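Local coordinates for protein DNA-binding transcriptional repressor YiaJ (Escherichia coli, PDB 1YSQ) that represses transcription of the yiaKLMNOPQRS operon, which may serve the use of 2,3-diketo-L-gulonate, and is represented here by its C-terminal IclR-type domain, at residues Thr28-Ser32 and Ile42-Glu46. Numbering follows the deposited sequence.
Sequences TINFS and IYKLE
Phe31 meets Ile42 and Tyr43 at a classic beta bulge in the antiparallel hairpin of strands 28-35 and 38-45, part of the central sheet of this GAF-related IclR C-terminal domain. Both residues of the bulge face Phe31, and its carbonyl oxygen takes two N-H groups: Ile42 N at 3.0 Å and, more weakly, Tyr43 N at 3.2 Å. In return Phe31 N donates a hydrogen bond to Tyr43 O. Ile42 puts CG1 between its backbone N and carbonyl carbon (chi1 63°), which turns the longer branch toward Phe31, with Ile42 CG1 3.3 Å from Phe31 O; CD1 then lies obliquely against the Phe31 ring, 3.8 Å from CE2. The Tyr43 CB comes to the ring's edge, near its plane, and packs 3.9 Å from Phe31 CB. On this same face Ile29 pairs with Leu45 through two backbone hydrogen bonds, the one from Leu45 N to Ile29 O nearly straight at 170°. The Tyr43 ring packs on helix 8-25, its OH bonded to Thr192, while Phe31 touches Val148 of the next strand.

The other face is more polar. Asn30 and Lys44 run alongside each other off the same face, with Asn30 ND2 3.7 Å from Lys44 CG; OD1 is held by Ser151. Fully extended beyond CG, Lys44 passes its CE 3.6 Å from Thr28 CG2 and brings NZ to Glu46 OE2 on its syn side, 25° out of the carboxylate plane, in a 2.8 Å salt bridge. A water links Thr28 OG1, Lys44 NZ and Glu46 OE1, and Thr54 and Ala56 also bind NZ. The hairpin thus has a largely apolar face, with Ile29 and Tyr43 against helix 8-25, and a polar one where several partners fix the ammonium, an environment that would probably keep the lysine protonated.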
loop_
_atom_site.group_PDB
_atom_site.type_symbol
_atom_site.label_atom_id
_atom_site.label_comp_id
_atom_site.label_asym_id
_atom_site.label_seq_id
_atom_site.Cartn_x
_atom_site.Cartn_y
_atom_site.Cartn_z
ATOM N N THR A 28 7.295 -9.783 -2.388
ATOM C CA THR A 28 6.733 -9.386 -1.085
ATOM C C THR A 28 5.298 -8.890 -1.224
ATOM O O THR A 28 5.039 -7.976 -2.040
ATOM C CB THR A 28 7.546 -8.226 -0.510
ATOM O OG1 THR A 28 8.910 -8.633 -0.283
ATOM C CG2 THR A 28 6.991 -7.802 0.900
ATOM N N ILE A 29 4.389 -9.457 -0.428
ATOM C CA ILE A 29 3.008 -8.989 -0.394
ATOM C C ILE A 29 2.736 -8.399 0.977
ATOM O O ILE A 29 2.977 -9.053 1.988
ATOM C CB ILE A 29 1.991 -10.138 -0.718
ATOM C CG1 ILE A 29 2.342 -10.869 -2.031
ATOM C CG2 ILE A 29 0.526 -9.621 -0.714
ATOM C CD1 ILE A 29 2.516 -9.996 -3.291
ATOM N N ASN A 30 2.241 -7.158 1.000
ATOM C CA ASN A 30 1.903 -6.439 2.237
ATOM C C ASN A 30 0.411 -6.204 2.285
ATOM O O ASN A 30 -0.216 -5.917 1.256
ATOM C CB ASN A 30 2.571 -5.051 2.267
ATOM C CG ASN A 30 4.044 -5.101 1.912
ATOM O OD1 ASN A 30 4.467 -4.671 0.831
ATOM N ND2 ASN A 30 4.832 -5.635 2.814
ATOM N N PHE A 31 -0.146 -6.282 3.487
ATOM C CA PHE A 31 -1.575 -6.027 3.678
ATOM C C PHE A 31 -1.736 -5.207 4.946
ATOM O O PHE A 31 -1.329 -5.635 6.031
ATOM C CB PHE A 31 -2.323 -7.358 3.786
ATOM C CG PHE A 31 -3.816 -7.223 3.856
ATOM C CD1 PHE A 31 -4.535 -6.651 2.807
ATOM C CD2 PHE A 31 -4.514 -7.708 4.949
ATOM C CE1 PHE A 31 -5.940 -6.532 2.870
ATOM C CE2 PHE A 31 -5.925 -7.596 5.005
ATOM C CZ PHE A 31 -6.623 -7.005 3.969
ATOM N N SER A 32 -2.303 -4.014 4.796
ATOM C CA SER A 32 -2.445 -3.108 5.923
ATOM C C SER A 32 -3.895 -2.728 6.193
ATOM O O SER A 32 -4.766 -2.920 5.331
ATOM C CB SER A 32 -1.614 -1.839 5.688
ATOM O OG SER A 32 -2.279 -0.993 4.747
ATOM N N ILE A 42 -0.690 -5.515 8.962
ATOM C CA ILE A 42 -1.303 -6.634 9.693
ATOM C C ILE A 42 -0.932 -8.003 9.151
ATOM O O ILE A 42 -1.173 -9.018 9.807
ATOM C CB ILE A 42 -2.839 -6.456 9.816
ATOM C CG1 ILE A 42 -3.516 -6.460 8.429
ATOM C CG2 ILE A 42 -3.147 -5.171 10.624
ATOM C CD1 ILE A 42 -5.055 -6.486 8.486
ATOM N N TYR A 43 -0.332 -8.040 7.967
ATOM C CA TYR A 43 -0.040 -9.301 7.316
ATOM C C TYR A 43 1.042 -9.049 6.276
ATOM O O TYR A 43 1.013 -8.038 5.558
ATOM C CB TYR A 43 -1.337 -9.816 6.698
ATOM C CG TYR A 43 -1.276 -11.086 5.905
ATOM C CD1 TYR A 43 -1.794 -12.265 6.419
ATOM C CD2 TYR A 43 -0.775 -11.097 4.602
ATOM C CE1 TYR A 43 -1.787 -13.438 5.674
ATOM C CE2 TYR A 43 -0.766 -12.258 3.856
ATOM C CZ TYR A 43 -1.278 -13.421 4.395
ATOM O OH TYR A 43 -1.286 -14.576 3.644
ATOM N N LYS A 44 2.019 -9.941 6.229
ATOM C CA LYS A 44 3.119 -9.820 5.270
ATOM C C LYS A 44 3.620 -11.197 4.816
ATOM O O LYS A 44 3.796 -12.090 5.636
ATOM C CB LYS A 44 4.291 -9.003 5.859
ATOM C CG LYS A 44 5.388 -8.689 4.838
ATOM C CD LYS A 44 6.689 -8.231 5.496
ATOM C CE LYS A 44 7.741 -7.878 4.419
ATOM N NZ LYS A 44 9.163 -7.794 4.985
ATOM N N LEU A 45 3.838 -11.342 3.509
ATOM C CA LEU A 45 4.502 -12.520 2.945
ATOM C C LEU A 45 5.824 -12.117 2.330
ATOM O O LEU A 45 5.892 -11.219 1.489
ATOM C CB LEU A 45 3.623 -13.221 1.881
ATOM C CG LEU A 45 2.247 -13.669 2.396
ATOM C CD1 LEU A 45 1.331 -14.058 1.265
ATOM C CD2 LEU A 45 2.361 -14.819 3.426
ATOM N N GLU A 46 6.885 -12.800 2.743
ATOM C CA GLU A 46 8.198 -12.600 2.160
ATOM C C GLU A 46 8.211 -13.082 0.707
ATOM O O GLU A 46 7.372 -13.899 0.338
ATOM C CB GLU A 46 9.249 -13.351 2.996
ATOM C CG GLU A 46 9.480 -12.768 4.394
ATOM C CD GLU A 46 9.917 -11.297 4.381
ATOM O OE1 GLU A 46 10.638 -10.882 3.452
ATOM O OE2 GLU A 46 9.553 -10.550 5.316
HETATM O O HOH W 1 10.136 -8.492 2.201
#